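Local coordinates for protein nucleoporin nup120 (Schizosaccharomyces pombe, PDB 4GQ2) that serves as a structural component of the nuclear pore complex and may also act as a docking partner for nuclear transport factors, at residues 232-235 with 236-239; 424-427 with 428-432; 847-850 with 851-855. All coordinates share one frame; numbering follows the deposited sequence.

Contact 1. Residues 232-235 with 236-239; sequences YRSP and NTII
Ser234 O faces both the backbone N and the side-chain OG1 of Thr237, and the backbone bond is the sound one: Thr237 N donates to Ser234 O at 3.0 Å, with an N-H...O angle of 159°. The hydroxyl, Thr237 OG1, is modelled 2.4 Å from the same Ser234 O, too short for that bond to be more than doubtful in detail. A chi1 of -49° puts OG1 of Thr237 beside its own backbone N, on the side of Ser234 O. On its other branch the threonine turns CG2 to the guanidinium of Arg233, with Thr237 CG2 3.4 Å from Arg233 NH2, and the two side chains cross at about a right angle. The arginine finds its stronger partners elsewhere: NE donates to the carbonyl oxygen of Phe189, whose ring also takes a cation-pi contact from it. Ser234 to Thr237 form a type I beta turn, with Pro235 and Asn236 at its corners, that delivers the chain into strand 238-244, an outermost strand of a four-stranded antiparallel sheet in the beta-propeller. Within the turn, Ser234 OG donates to Asn236 OD1 at 2.6 Å, from above the plane of the acceptor carbonyl. Asn236 holds CG between its backbone N and carbonyl carbon (chi1 64°), which swings the amide back over the turn to the serine. The other end of that amide, ND2, makes a weak hydrogen bond to Asp212, and backbone bonds tie Ser234 to Asn190 and Thr237 to Leu255. With an alanine here instead of Asn236, Ser234 OG would probably lose its acceptor and be able to turn, and Asp212 its weak amide partner.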
# COMPACT_ATOMS: atom_id res chain seq x y z
N TYR A 232 35.18 4.55 42.82
CA TYR A 232 35.84 5.86 42.73
C TYR A 232 36.53 6.06 41.38
O TYR A 232 37.11 5.13 40.83
CB TYR A 232 36.85 6.02 43.88
CG TYR A 232 37.80 7.17 43.70
CD1 TYR A 232 37.37 8.48 43.90
CD2 TYR A 232 39.12 6.95 43.30
CE1 TYR A 232 38.23 9.55 43.72
CE2 TYR A 232 39.99 8.01 43.12
CZ TYR A 232 39.54 9.31 43.33
OH TYR A 232 40.39 10.37 43.16
N ARG A 233 36.50 7.30 40.88
CA ARG A 233 37.00 7.60 39.53
C ARG A 233 38.18 8.57 39.52
O ARG A 233 38.10 9.67 40.08
CB ARG A 233 35.87 8.15 38.66
CG ARG A 233 34.55 7.43 38.80
CD ARG A 233 33.59 7.84 37.71
NE ARG A 233 34.04 7.39 36.40
CZ ARG A 233 33.47 7.72 35.25
NH1 ARG A 233 32.41 8.52 35.24
NH2 ARG A 233 33.96 7.25 34.11
N SER A 234 39.28 8.17 38.88
CA SER A 234 40.49 8.99 38.81
C SER A 234 40.37 10.13 37.80
O SER A 234 39.60 10.03 36.84
CB SER A 234 41.72 8.11 38.52
OG SER A 234 41.76 7.70 37.17
N PRO A 235 41.11 11.24 38.00
CA PRO A 235 40.96 12.38 37.09
C PRO A 235 41.38 12.09 35.64
O PRO A 235 40.93 12.79 34.73
CB PRO A 235 41.86 13.45 37.72
CG PRO A 235 41.94 13.07 39.16
CD PRO A 235 41.98 11.57 39.14
N ASN A 236 42.21 11.08 35.43
CA ASN A 236 42.63 10.71 34.08
C ASN A 236 41.67 9.73 33.36
O ASN A 236 41.91 9.36 32.20
CB ASN A 236 44.08 10.20 34.07
CG ASN A 236 44.27 8.92 34.87
OD1 ASN A 236 43.84 8.83 36.02
ND2 ASN A 236 44.92 7.94 34.26
N THR A 237 40.59 9.33 34.05
CA THR A 237 39.54 8.48 33.47
C THR A 237 39.05 9.05 32.14
O THR A 237 38.68 10.23 32.06
CB THR A 237 38.32 8.36 34.41
OG1 THR A 237 38.75 8.02 35.73
CG2 THR A 237 37.35 7.29 33.91
N ILE A 238 39.07 8.22 31.10
CA ILE A 238 38.64 8.64 29.77
C ILE A 238 37.12 8.75 29.75
O ILE A 238 36.41 7.80 30.09
CB ILE A 238 39.13 7.67 28.67
CG1 ILE A 238 40.63 7.36 28.82
CG2 ILE A 238 38.80 8.21 27.28
CD1 ILE A 238 41.56 8.53 28.56
N ILE A 239 36.63 9.92 29.37
CA ILE A 239 35.18 10.15 29.26
C ILE A 239 34.73 10.30 27.81
O ILE A 239 33.53 10.41 27.54
CB ILE A 239 34.71 11.35 30.11
CG1 ILE A 239 35.41 12.64 29.66
CG2 ILE A 239 34.94 11.07 31.59
CD1 ILE A 239 34.64 13.90 30.01

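Contact 2. Residues 424-427 with 428-432; sequences LQHI and FAHNT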
# COMPACT_ATOMS: atom_id res chain seq x y z
N LEU A 424 -7.74 -0.55 9.49
CA LEU A 424 -6.66 -1.45 9.10
C LEU A 424 -5.67 -0.71 8.20
O LEU A 424 -4.46 -0.79 8.43
CB LEU A 424 -7.22 -2.67 8.38
CG LEU A 424 -6.30 -3.84 8.09
CD1 LEU A 424 -5.97 -4.60 9.37
CD2 LEU A 424 -6.92 -4.78 7.05
N GLN A 425 -6.18 0.01 7.21
CA GLN A 425 -5.32 0.83 6.36
C GLN A 425 -4.47 1.79 7.17
O GLN A 425 -3.25 1.84 7.01
CB GLN A 425 -6.13 1.60 5.31
CG GLN A 425 -6.03 1.02 3.91
CD GLN A 425 -5.67 2.06 2.85
OE1 GLN A 425 -5.57 1.75 1.67
NE2 GLN A 425 -5.47 3.30 3.28
N HIS A 426 -5.11 2.52 8.08
CA HIS A 426 -4.44 3.50 8.92
C HIS A 426 -3.34 2.91 9.78
O HIS A 426 -2.26 3.49 9.89
CB HIS A 426 -5.45 4.24 9.79
CG HIS A 426 -4.82 5.14 10.82
ND1 HIS A 426 -4.62 4.77 12.10
CD2 HIS A 426 -4.29 6.43 10.70
CE1 HIS A 426 -4.02 5.76 12.77
NE2 HIS A 426 -3.82 6.78 11.92
N ILE A 427 -3.60 1.77 10.40
CA ILE A 427 -2.62 1.13 11.27
C ILE A 427 -1.41 0.57 10.50
O ILE A 427 -0.28 0.65 10.99
CB ILE A 427 -3.28 0.02 12.12
CG1 ILE A 427 -4.27 0.66 13.10
CG2 ILE A 427 -2.23 -0.81 12.86
CD1 ILE A 427 -5.20 -0.33 13.76
N PHE A 428 -1.64 0.01 9.32
CA PHE A 428 -0.56 -0.60 8.54
C PHE A 428 0.19 0.35 7.60
O PHE A 428 1.16 -0.05 6.96
CB PHE A 428 -1.06 -1.85 7.81
CG PHE A 428 -1.15 -3.05 8.71
CD1 PHE A 428 -2.31 -3.30 9.43
CD2 PHE A 428 -0.05 -3.89 8.87
CE1 PHE A 428 -2.39 -4.40 10.28
CE2 PHE A 428 -0.12 -4.98 9.72
CZ PHE A 428 -1.29 -5.24 10.42
N ALA A 429 -0.25 1.61 7.55
CA ALA A 429 0.42 2.63 6.75
C ALA A 429 0.89 3.76 7.65
O ALA A 429 1.03 4.90 7.21
CB ALA A 429 -0.51 3.15 5.66
N HIS A 430 1.17 3.45 8.91
CA HIS A 430 1.47 4.48 9.90
C HIS A 430 2.93 4.71 10.16
O HIS A 430 3.29 5.63 10.90
CB HIS A 430 0.72 4.21 11.19
CG HIS A 430 0.46 5.46 12.00
ND1 HIS A 430 1.07 5.70 13.17
CD2 HIS A 430 -0.38 6.54 11.76
CE1 HIS A 430 0.65 6.88 13.66
NE2 HIS A 430 -0.24 7.40 12.79
N ASN A 431 3.79 3.88 9.56
CA ASN A 431 5.24 3.96 9.76
C ASN A 431 5.71 3.51 11.15
O ASN A 431 6.82 3.83 11.59
CB ASN A 431 5.79 5.36 9.42
CG ASN A 431 5.47 5.78 8.00
OD1 ASN A 431 4.34 5.66 7.54
ND2 ASN A 431 6.48 6.29 7.30
N THR A 432 4.86 2.75 11.85
CA THR A 432 5.25 2.11 13.08
C THR A 432 5.87 0.76 12.71
O THR A 432 5.68 0.27 11.59
CB THR A 432 4.05 1.89 14.03
OG1 THR A 432 3.21 0.85 13.52
CG2 THR A 432 3.22 3.16 14.20
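Leu424 and Phe428 meet one turn apart at the C-terminal end of helix 419-428, which belongs to the Nup120/160 beta-propeller region of the chain but packs here among other helices. His426 and His430 repeat the i, i+4 spacing as the chain runs from that helix into the loop before helix 434-443. The two pairs are built differently.

The histidines lie side by side and point the same way, each with CG anti to its backbone N. The ring planes of His426 and His430 are inclined at 53°, an oblique pairing with centroids 4.8 Å apart. His426 also has the ring of Trp423 nearly perpendicular to its own. His430 is poorly ordered, so the fine placing of its imidazole deserves caution; within the loop, the methyl CG2 of Thr432 comes to its edge. Closer to the chain, CB of His430 sits 3.3 Å from His426 O.

The leucine and phenylalanine cross obliquely, with the CD1 methyl of Leu424 reaching CE1 of the Phe428 ring at 3.7 Å. Leu424 carries its CG anti to the backbone N (chi1 -170°), which sends the branch along the helix toward the aromatic ring. Leu467, Lys468 and Val471 of helix 464-478 pack on the phenylalanine, while Ile427 touches Trp503 of helix 492-515 and Ile437 of helix 434-443. This makes the end of helix 419-428 a junction of four helices. One carbonyl meets both the amide and the ring of the residue a turn later: Leu424 O accepts the helical bond from Phe428 N, and it also lies in the plane of the phenylalanine ring, at its edge, 3.5 Å from Phe428 CD1.

Contact 3. Residues 847-850 with 851-855; sequences ALIY and LKSKE
A Schellman motif finishes helix 840-852, and its outer hydrogen bond runs from Glu855 N back to Tyr850 O at 2.9 Å. Inside it, Lys854 N bonds to Leu851 O at 3.3 Å, and Lys854 is the residue that takes the positive phi (62°) needed to reverse the chain. Tyr850 O serves two donors: Ser853 N and Glu855 N reach it from opposite faces of its plane. Ser853 adds a side-chain bond, its OG donating to Ile849 O at 2.9 Å from above the carbonyl plane. A chi1 of -56° sets OG beside its own backbone N, close to Ile849 O, where the bond from Ser853 N to the same oxygen is weak. The turn lies in the HEAT-repeat region and links this helix to helix 856-864, for which Glu855 stands at the N-cap position. Tyr850 packs on Ala859 and Cys862 of that second helix, and both Tyr850 and Lys854 also touch side chains of another protein chain. The tyrosine ring meets Glu855 obliquely, Tyr850 CD1 lying 3.9 Å from Glu855 CB, with the carboxylate plane turned 66° from the ring. Lys852 leads away from the turn, and its NZ forms a salt bridge with Glu910.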
# COMPACT_ATOMS: atom_id res chain seq x y z
N ALA A 847 -6.90 -5.66 -21.62
CA ALA A 847 -7.27 -6.98 -22.11
C ALA A 847 -6.35 -8.09 -21.60
O ALA A 847 -6.82 -9.14 -21.14
CB ALA A 847 -7.32 -6.97 -23.63
N LEU A 848 -5.04 -7.86 -21.66
CA LEU A 848 -4.08 -8.83 -21.13
C LEU A 848 -4.25 -9.07 -19.64
O LEU A 848 -4.13 -10.21 -19.18
CB LEU A 848 -2.65 -8.37 -21.40
CG LEU A 848 -2.15 -8.21 -22.83
CD1 LEU A 848 -0.75 -7.66 -22.74
CD2 LEU A 848 -2.16 -9.54 -23.59
N ILE A 849 -4.52 -8.01 -18.88
CA ILE A 849 -4.70 -8.11 -17.43
C ILE A 849 -5.96 -8.96 -17.15
O ILE A 849 -5.90 -9.92 -16.37
CB ILE A 849 -4.82 -6.72 -16.76
CG1 ILE A 849 -3.50 -5.96 -16.86
CG2 ILE A 849 -5.25 -6.85 -15.30
CD1 ILE A 849 -3.66 -4.45 -16.77
N TYR A 850 -7.07 -8.62 -17.79
CA TYR A 850 -8.29 -9.41 -17.63
C TYR A 850 -8.03 -10.85 -18.03
O TYR A 850 -8.52 -11.77 -17.37
CB TYR A 850 -9.44 -8.88 -18.48
CG TYR A 850 -10.08 -7.61 -17.98
CD1 TYR A 850 -10.50 -7.47 -16.65
CD2 TYR A 850 -10.31 -6.56 -18.86
CE1 TYR A 850 -11.11 -6.30 -16.22
CE2 TYR A 850 -10.91 -5.40 -18.44
CZ TYR A 850 -11.31 -5.27 -17.13
OH TYR A 850 -11.90 -4.09 -16.75
N LEU A 851 -7.27 -11.05 -19.11
CA LEU A 851 -6.99 -12.40 -19.59
C LEU A 851 -6.31 -13.19 -18.49
O LEU A 851 -6.73 -14.30 -18.17
CB LEU A 851 -6.11 -12.37 -20.84
CG LEU A 851 -6.58 -13.14 -22.09
CD1 LEU A 851 -5.38 -13.49 -22.96
CD2 LEU A 851 -7.38 -14.38 -21.75
N LYS A 852 -5.29 -12.58 -17.89
CA LYS A 852 -4.54 -13.21 -16.79
C LYS A 852 -5.37 -13.41 -15.52
O LYS A 852 -5.04 -14.24 -14.68
CB LYS A 852 -3.27 -12.42 -16.48
CG LYS A 852 -2.20 -12.51 -17.57
CD LYS A 852 -1.57 -13.89 -17.64
CE LYS A 852 -0.59 -14.00 -18.79
NZ LYS A 852 -0.22 -15.41 -19.06
N SER A 853 -6.45 -12.65 -15.38
CA SER A 853 -7.28 -12.68 -14.17
C SER A 853 -8.51 -13.57 -14.34
O SER A 853 -9.42 -13.53 -13.52
CB SER A 853 -7.68 -11.26 -13.78
OG SER A 853 -6.53 -10.44 -13.63
N LYS A 854 -8.50 -14.38 -15.40
CA LYS A 854 -9.59 -15.30 -15.76
C LYS A 854 -10.91 -14.60 -16.05
O LYS A 854 -12.00 -15.11 -15.78
CB LYS A 854 -9.73 -16.43 -14.73
CG LYS A 854 -8.85 -17.63 -15.01
CD LYS A 854 -7.41 -17.39 -14.57
CE LYS A 854 -6.43 -18.16 -15.45
NZ LYS A 854 -6.63 -19.63 -15.35
N GLU A 855 -10.79 -13.42 -16.66
CA GLU A 855 -11.91 -12.60 -17.01
C GLU A 855 -12.00 -12.53 -18.54
O GLU A 855 -11.90 -11.45 -19.14
CB GLU A 855 -11.70 -11.22 -16.39
CG GLU A 855 -12.96 -10.53 -15.93
CD GLU A 855 -13.57 -11.13 -14.67
OE1 GLU A 855 -12.82 -11.51 -13.75
OE2 GLU A 855 -14.80 -11.20 -14.61

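The three contacts follow one another along the chain, and none nests within or crosses another. Contact 1 closes a tight turn at the entry to strand 238-244, in the propeller and far from the centre of the chain. Contact 2, still inside the propeller region, comes as helix 419-428 gives way to the loop before helix 434-443; its centre is about 48 Å from that of contact 1. Contact 3 closes the turn joining helices 840-852 and 856-864 in the HEAT-repeat region, about 31 Å from contact 2 between centres. Contacts 1 and 3 lie on opposite sides of the chain's centre, about 73 Å apart between centres and about 60 Å between nearest atoms, with no touch.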